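Local coordinates for DUF4627 domain-containing protein (Bacteroides thetaiotaomicron, PDB 3SEE) that is of unknown function but probably binds sugars through a galactose-binding-domain-like beta-sandwich, at residues Ile12-Glu15 with Lys16-Glu20; Tyr112-Gln115 with Thr116-Lys120; Ala174-Lys178 with Lys179-Ala183. One frame throughout, in Å; residues are numbered along the deposited sequence. Where two conformers were deposited one is given.

Interaction 1 of 3, residues Ile12-Glu15 with Lys16-Glu20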
loop_
_atom_site.group_PDB
_atom_site.type_symbol
_atom_site.label_atom_id
_atom_site.label_comp_id
_atom_site.label_asym_id
_atom_site.label_seq_id
_atom_site.Cartn_x
_atom_site.Cartn_y
_atom_site.Cartn_z
ATOM N N ILE A 12 -11.006 -5.749 -4.481
ATOM C CA ILE A 12 -9.851 -6.611 -4.218
ATOM C C ILE A 12 -10.299 -8.064 -4.299
ATOM O O ILE A 12 -11.322 -8.418 -3.756
ATOM C CB ILE A 12 -9.295 -6.307 -2.807
ATOM C CG1 ILE A 12 -8.641 -4.919 -2.784
ATOM C CG2 ILE A 12 -8.334 -7.399 -2.309
ATOM C CD1 ILE A 12 -7.338 -4.859 -3.476
ATOM N N LYS A 13 -9.514 -8.859 -5.010
ATOM C CA LYS A 13 -9.721 -10.301 -5.202
ATOM C C LYS A 13 -8.889 -11.104 -4.199
ATOM O O LYS A 13 -7.870 -10.622 -3.703
ATOM C CB LYS A 13 -9.297 -10.696 -6.614
ATOM C CG LYS A 13 -10.004 -9.926 -7.740
ATOM C CD LYS A 13 -11.510 -10.113 -7.662
ATOM N N ASN A 14 -9.328 -12.341 -3.909
ATOM C CA ASN A 14 -8.679 -13.206 -2.921
ATOM C C ASN A 14 -8.470 -12.402 -1.629
ATOM O O ASN A 14 -7.405 -12.402 -1.016
ATOM C CB ASN A 14 -7.365 -13.786 -3.437
ATOM C CG ASN A 14 -6.778 -14.865 -2.544
ATOM O OD1 ASN A 14 -7.494 -15.524 -1.772
ATOM N ND2 ASN A 14 -5.453 -15.065 -2.652
ATOM N N GLU A 15 -9.551 -11.785 -1.190
ATOM C CA GLU A 15 -9.502 -10.778 -0.138
ATOM C C GLU A 15 -9.174 -11.307 1.231
ATOM O O GLU A 15 -8.718 -10.568 2.081
ATOM C CB GLU A 15 -10.818 -10.012 -0.115
ATOM C CG GLU A 15 -12.022 -10.758 0.384
ATOM C CD GLU A 15 -12.624 -11.792 -0.537
ATOM O OE1 GLU A 15 -12.280 -11.921 -1.748
ATOM O OE2 GLU A 15 -13.533 -12.489 0.007
ATOM N N LYS A 16 -9.409 -12.595 1.433
ATOM C CA LYS A 16 -9.103 -13.229 2.712
ATOM C C LYS A 16 -7.934 -14.200 2.606
ATOM O O LYS A 16 -7.649 -14.946 3.549
ATOM C CB LYS A 16 -10.344 -13.909 3.297
ATOM C CG LYS A 16 -11.341 -12.884 3.849
ATOM C CD LYS A 16 -12.619 -13.531 4.283
ATOM C CE LYS A 16 -13.566 -12.559 4.924
ATOM N NZ LYS A 16 -14.025 -11.482 3.986
ATOM N N PHE A 17 -7.224 -14.170 1.488
ATOM C CA PHE A 17 -6.043 -15.024 1.306
ATOM C C PHE A 17 -6.397 -16.489 1.427
ATOM O O PHE A 17 -5.573 -17.305 1.770
ATOM C CB PHE A 17 -4.910 -14.603 2.233
ATOM C CG PHE A 17 -4.554 -13.158 2.062
ATOM C CD1 PHE A 17 -3.808 -12.726 0.976
ATOM C CD2 PHE A 17 -4.997 -12.213 2.956
ATOM C CE1 PHE A 17 -3.526 -11.386 0.783
ATOM C CE2 PHE A 17 -4.731 -10.862 2.754
ATOM C CZ PHE A 17 -3.993 -10.466 1.664
ATOM N N ALA A 18 -7.638 -16.834 1.089
ATOM C CA ALA A 18 -8.026 -18.241 1.092
ATOM C C ALA A 18 -7.240 -19.069 0.091
ATOM O O ALA A 18 -7.013 -20.264 0.322
ATOM C CB ALA A 18 -9.520 -18.381 0.841
ATOM N N THR A 19 -6.825 -18.452 -1.017
ATOM C CA THR A 19 -5.908 -19.045 -1.979
ATOM C C THR A 19 -4.478 -18.620 -1.633
ATOM O O THR A 19 -4.209 -17.422 -1.456
ATOM C CB THR A 19 -6.286 -18.564 -3.418
ATOM O OG1 THR A 19 -7.625 -19.015 -3.686
ATOM C CG2 THR A 19 -5.339 -19.136 -4.468
ATOM N N GLU A 20 -3.557 -19.581 -1.535
ATOM C CA GLU A 20 -2.170 -19.307 -1.240
ATOM C C GLU A 20 -1.573 -18.332 -2.256
ATOM O O GLU A 20 -1.804 -18.442 -3.472
ATOM C CB GLU A 20 -1.370 -20.623 -1.222
ATOM C CG GLU A 20 0.110 -20.439 -0.902
ATOM C CD GLU A 20 0.868 -21.747 -0.702
ATOM O OE1 GLU A 20 0.286 -22.811 -0.968
ATOM O OE2 GLU A 20 2.016 -21.694 -0.228
#
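A type I beta turn runs from Asn-14 to Phe-17, with Glu-15 and Lys-16 at its corners; the CA atoms of Asn-14 and Phe-17 are 5.3 Å apart, and the turn is closed by Phe-17 N donating to Asn-14 O at 3.1 Å. Trp-36 NE1 reaches the same oxygen, which also lies over one face of the Phe-17 ring. Past the turn, the carboxamide of Asn-14 clasps the backbone of Thr-19 with both of its ends. OD1 accepts from Thr-19 N at 3.1 Å in a nearly straight bond (168°), while ND2 gives a hydrogen to Thr-19 O at 2.9 Å, with that oxygen close to the amide plane. The extended first torsion, CG opposite the backbone N (chi1 -170°), carries the amide forward to this backbone, and the paired bonds fix its flip. Replacing Asn-14 by an alanine would probably leave Thr-19 N and O without these mates and free the 18-20 backbone to shift. Glu-15 and Lys-16 lie with CG atoms 4.1 Å apart, yet Lys-16 NZ makes its salt bridge with Asp-216. The chemistry is thus mostly amide to backbone, holding a surface loop in shape by directional bonds while charge ties it to strand 211-221.

Interaction 2 of 3, residues Tyr112-Gln115 with Thr116-Lys120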
loop_
_atom_site.group_PDB
_atom_site.type_symbol
_atom_site.label_atom_id
_atom_site.label_comp_id
_atom_site.label_asym_id
_atom_site.label_seq_id
_atom_site.Cartn_x
_atom_site.Cartn_y
_atom_site.Cartn_z
ATOM N N TYR A 112 -0.392 2.705 0.286
ATOM C CA TYR A 112 -0.505 3.728 -0.744
ATOM C C TYR A 112 -1.141 3.069 -1.974
ATOM O O TYR A 112 -1.212 1.837 -2.067
ATOM C CB TYR A 112 0.832 4.424 -1.061
ATOM C CG TYR A 112 1.945 3.555 -1.602
ATOM C CD1 TYR A 112 1.960 3.154 -2.931
ATOM C CD2 TYR A 112 2.965 3.111 -0.780
ATOM C CE1 TYR A 112 2.974 2.364 -3.432
ATOM C CE2 TYR A 112 3.982 2.305 -1.273
ATOM C CZ TYR A 112 3.984 1.942 -2.607
ATOM O OH TYR A 112 4.979 1.141 -3.136
ATOM N N ILE A 113 -1.586 3.899 -2.922
ATOM C CA ILE A 113 -2.213 3.408 -4.148
ATOM C C ILE A 113 -1.601 4.214 -5.290
ATOM O O ILE A 113 -1.766 5.433 -5.370
ATOM C CB ILE A 113 -3.752 3.546 -4.120
ATOM C CG1 ILE A 113 -4.352 2.979 -2.821
ATOM C CG2 ILE A 113 -4.351 2.828 -5.354
ATOM C CD1 ILE A 113 -5.895 3.090 -2.730
ATOM N N LYS A 114 -0.853 3.525 -6.153
ATOM C CA LYS A 114 0.046 4.150 -7.119
ATOM C C LYS A 114 -0.272 3.715 -8.544
ATOM O O LYS A 114 -0.670 2.589 -8.807
ATOM C CB LYS A 114 1.517 3.815 -6.784
ATOM C CG LYS A 114 2.533 4.630 -7.557
ATOM C CD LYS A 114 3.946 4.334 -7.088
ATOM C CE LYS A 114 4.991 5.211 -7.750
ATOM N NZ LYS A 114 5.113 4.946 -9.217
ATOM N N GLN A 115 -0.005 4.616 -9.477
ATOM C CA GLN A 115 -0.052 4.320 -10.898
ATOM C C GLN A 115 0.951 3.223 -11.274
ATOM O O GLN A 115 2.114 3.279 -10.894
ATOM C CB GLN A 115 0.250 5.594 -11.660
ATOM C CG GLN A 115 0.211 5.441 -13.183
ATOM C CD GLN A 115 0.193 6.774 -13.909
ATOM O OE1 GLN A 115 -0.274 7.769 -13.347
ATOM N NE2 GLN A 115 0.643 6.796 -15.168
ATOM N N THR A 116 0.506 2.238 -12.065
ATOM C CA THR A 116 1.377 1.121 -12.417
ATOM C C THR A 116 2.480 1.508 -13.400
ATOM O O THR A 116 3.662 1.221 -13.145
ATOM C CB THR A 116 0.570 -0.044 -12.976
ATOM O OG1 THR A 116 -0.479 -0.350 -12.052
ATOM C CG2 THR A 116 1.436 -1.273 -13.215
ATOM N N ASN A 117 2.070 2.128 -14.509
ATOM C CA ASN A 117 2.981 2.426 -15.607
ATOM C C ASN A 117 3.111 3.933 -15.770
ATOM O O ASN A 117 2.217 4.582 -16.296
ATOM C CB ASN A 117 2.503 1.747 -16.898
ATOM C CG ASN A 117 2.779 0.260 -16.896
ATOM O OD1 ASN A 117 3.845 -0.151 -16.440
ATOM N ND2 ASN A 117 1.851 -0.549 -17.406
ATOM N N GLU A 118 4.208 4.466 -15.238
ATOM C CA GLU A 118 4.465 5.904 -15.181
ATOM C C GLU A 118 5.230 6.382 -16.391
ATOM O O GLU A 118 6.032 5.658 -16.958
ATOM C CB GLU A 118 5.313 6.223 -13.949
ATOM C CG GLU A 118 4.663 5.803 -12.615
ATOM C CD GLU A 118 3.826 6.859 -11.933
ATOM O OE1 GLU A 118 3.413 7.864 -12.552
ATOM O OE2 GLU A 118 3.539 6.631 -10.723
ATOM N N GLU A 119 4.985 7.638 -16.738
ATOM C CA GLU A 119 5.813 8.280 -17.760
ATOM C C GLU A 119 6.971 8.977 -17.081
ATOM O O GLU A 119 7.032 9.082 -15.855
ATOM C CB GLU A 119 4.979 9.227 -18.627
ATOM C CG GLU A 119 3.849 8.531 -19.380
ATOM C CD GLU A 119 4.346 7.507 -20.404
ATOM O OE1 GLU A 119 5.254 7.873 -21.180
ATOM O OE2 GLU A 119 3.845 6.340 -20.458
ATOM N N LYS A 120 7.940 9.407 -17.892
ATOM C CA LYS A 120 9.070 10.189 -17.409
ATOM C C LYS A 120 8.788 11.673 -17.609
ATOM O O LYS A 120 8.060 12.055 -18.528
ATOM C CB LYS A 120 10.338 9.788 -18.158
ATOM C CG LYS A 120 10.952 8.502 -17.659
ATOM C CD LYS A 120 11.928 7.927 -18.670
ATOM C CE LYS A 120 13.002 7.084 -17.991
ATOM N NZ LYS A 120 12.467 5.881 -17.282
#
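The end of strand 108-115, where the chain leaves the sheet for the loop leading to strand 130-133, is held by two side chains of the strand that reach forward into that loop. Lys-114 runs out extended and bends only at its last torsion (chi4 -66°), which brings NZ to Glu-118 OE2 at 2.8 Å in a salt bridge. The ammonium meets the anti side of that oxygen, 18° out of the carboxylate plane, and the two side chains cross at about a right angle. Gln-115 takes the neighbouring place: its extended chain puts NE2 2.9 Å from Asn-117 O, a hydrogen bond of 164° whose acceptor lies near the amide plane. The same amide stacks on the carboxylate of Glu-118, Gln-115 CD standing 3.7 Å from Glu-118 OE1. One carboxylate therefore has the lysine at OE2 and the glutamine amide against its flat side, while OE1 is also hydrogen-bonded to Thr-129 OG1. Outward from here, Thr-116 OG1 bonds Asp-198, just before strand 199-204, and the backbone of Lys-114 pairs with Tyr-200 of that strand. Gln-115 packs on Ala-194 and Ile-195 of helix 194-197, and Lys-114 on Phe-130 of strand 130-133.

Interaction 3 of 3, residues Ala174-Lys178 with Lys179-Ala183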
loop_
_atom_site.group_PDB
_atom_site.type_symbol
_atom_site.label_atom_id
_atom_site.label_comp_id
_atom_site.label_asym_id
_atom_site.label_seq_id
_atom_site.Cartn_x
_atom_site.Cartn_y
_atom_site.Cartn_z
ATOM N N ALA A 174 4.087 12.904 -5.548
ATOM C CA ALA A 174 5.217 12.428 -4.749
ATOM C C ALA A 174 4.687 11.795 -3.490
ATOM O O ALA A 174 3.573 12.081 -3.059
ATOM C CB ALA A 174 6.191 13.571 -4.415
ATOM N N ILE A 175 5.511 10.944 -2.890
ATOM C CA ILE A 175 5.214 10.346 -1.608
ATOM C C ILE A 175 5.786 11.153 -0.443
ATOM O O ILE A 175 5.432 10.946 0.716
ATOM C CB ILE A 175 5.724 8.880 -1.574
ATOM C CG1 ILE A 175 5.006 8.028 -0.527
ATOM C CG2 ILE A 175 7.236 8.837 -1.392
ATOM C CD1 ILE A 175 5.237 6.520 -0.687
ATOM N N SER A 176 6.654 12.101 -0.773
ATOM C CA SER A 176 7.350 12.898 0.216
ATOM C C SER A 176 6.443 13.969 0.832
ATOM O O SER A 176 5.384 14.301 0.311
ATOM C CB SER A 176 8.572 13.547 -0.429
ATOM O OG SER A 176 8.229 14.175 -1.647
ATOM N N SER A 177 6.881 14.502 1.962
ATOM C CA SER A 177 6.183 15.618 2.580
ATOM C C SER A 177 6.312 16.900 1.796
ATOM O O SER A 177 7.260 17.093 1.039
ATOM C CB SER A 177 6.734 15.881 3.983
ATOM O OG SER A 177 8.021 16.445 3.881
ATOM N N LYS A 178 5.370 17.802 2.030
ATOM C CA LYS A 178 5.427 19.128 1.407
ATOM C C LYS A 178 6.678 19.870 1.874
ATOM O O LYS A 178 7.389 20.458 1.057
ATOM C CB LYS A 178 4.146 19.909 1.699
ATOM C CG LYS A 178 4.149 21.331 1.145
ATOM C CD LYS A 178 4.350 21.370 -0.368
ATOM C CE LYS A 178 4.072 22.757 -0.966
ATOM N NZ LYS A 178 4.879 23.824 -0.367
ATOM N N LYS A 179 6.976 19.879 3.173
ATOM C CA LYS A 179 8.137 20.636 3.673
ATOM C C LYS A 179 9.401 20.194 2.970
ATOM O O LYS A 179 10.256 21.021 2.636
ATOM C CB LYS A 179 8.303 20.456 5.188
ATOM C CG LYS A 179 9.568 21.123 5.781
ATOM C CD LYS A 179 9.581 22.640 5.512
ATOM C CE LYS A 179 10.685 23.365 6.274
ATOM N NZ LYS A 179 10.723 24.828 5.936
ATOM N N SER A 180 9.525 18.893 2.722
ATOM C CA SER A 180 10.742 18.362 2.122
ATOM C C SER A 180 10.822 18.580 0.610
ATOM O O SER A 180 11.884 18.374 0.037
ATOM C CB SER A 180 10.843 16.862 2.373
ATOM O OG SER A 180 9.969 16.150 1.510
ATOM N N ASN A 181 9.725 18.992 -0.025
ATOM C CA ASN A 181 9.582 18.902 -1.476
ATOM C C ASN A 181 8.822 20.075 -2.061
ATOM O O ASN A 181 7.618 20.025 -2.227
ATOM C CB ASN A 181 8.921 17.581 -1.863
ATOM C CG ASN A 181 8.828 17.385 -3.348
ATOM O OD1 ASN A 181 9.350 18.186 -4.140
ATOM N ND2 ASN A 181 8.168 16.306 -3.746
ATOM N N PRO A 182 9.548 21.144 -2.450
ATOM C CA PRO A 182 8.878 22.305 -3.054
ATOM C C PRO A 182 8.199 22.048 -4.379
ATOM O O PRO A 182 7.452 22.888 -4.865
ATOM C CB PRO A 182 10.011 23.319 -3.230
ATOM C CG PRO A 182 11.007 22.963 -2.176
ATOM C CD PRO A 182 10.944 21.442 -2.084
ATOM N N ALA A 183 8.454 20.885 -4.974
ATOM C CA ALA A 183 7.817 20.470 -6.227
ATOM C C ALA A 183 6.547 19.644 -6.023
ATOM O O ALA A 183 5.898 19.267 -6.995
ATOM C CB ALA A 183 8.815 19.673 -7.096
HETATM O O HOH W 1 9.461 13.375 2.916
#
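Ser-177 and Ser-180 are joined by two hydrogen bonds at the mouth of a type I beta turn that runs from Lys-178 to Asn-181. Ser-180 donates twice to Ser-177: its OG to the backbone O at 2.9 Å and its N to OG at 3.1 Å. Both hydroxyls sit between their own backbone N and carbonyl carbon (chi1 72° in Ser-177, 77° in Ser-180), which turns them toward one another. The turn itself is closed by Asn-181 N bonding to Lys-178 O at 3.0 Å. A water widens the clasp on one flank: it accepts from Ser-177 N and donates to Ser-180 OG. Asn-181 turns its amide back along the chain. Its ND2 lies 3.0 Å from Ser-176 OG and 3.4 Å from the methyl CB of Ala-174, so the amide lies against Ser-176 and the Ala-174 methyl. Neighbouring loops help to position this layer: Ile-175 O accepts from Ser-145 OG, and the backbone of Lys-179 hydrogen-bonds that of Pro-142. Within the loop itself, Ala-183 O takes a hydrogen from Asn-173 ND2. The other end of the Asn-181 amide completes an Asx turn, Asn-181 OD1 accepting from Ala-183 N at 3.0 Å, with an N-H...O angle of 139°.

In the fold
Interactions 1 and 3 are surface turns on opposite sides of the chain's centre, their centres about 35 Å apart, whereas interaction 2 is partly buried at the end of a strand. Both turns rely on short polar side chains gripping backbone groups: an asparagine amide in interaction 1, paired serines and a water in interaction 3. Interaction 2 has such an amide-to-backbone bond too, but adds a salt bridge and an amide-carboxylate stack. It touches interaction 3, where Tyr-112 CD2 packs 4.1 Å from Ile-175 CD1, while interaction 1 stays about 8 Å from interaction 2 at the nearest atoms. Interactions 1 and 2 each reach both sheets, through strands 79-85 and 211-221 and through 199-204 and 130-133 respectively.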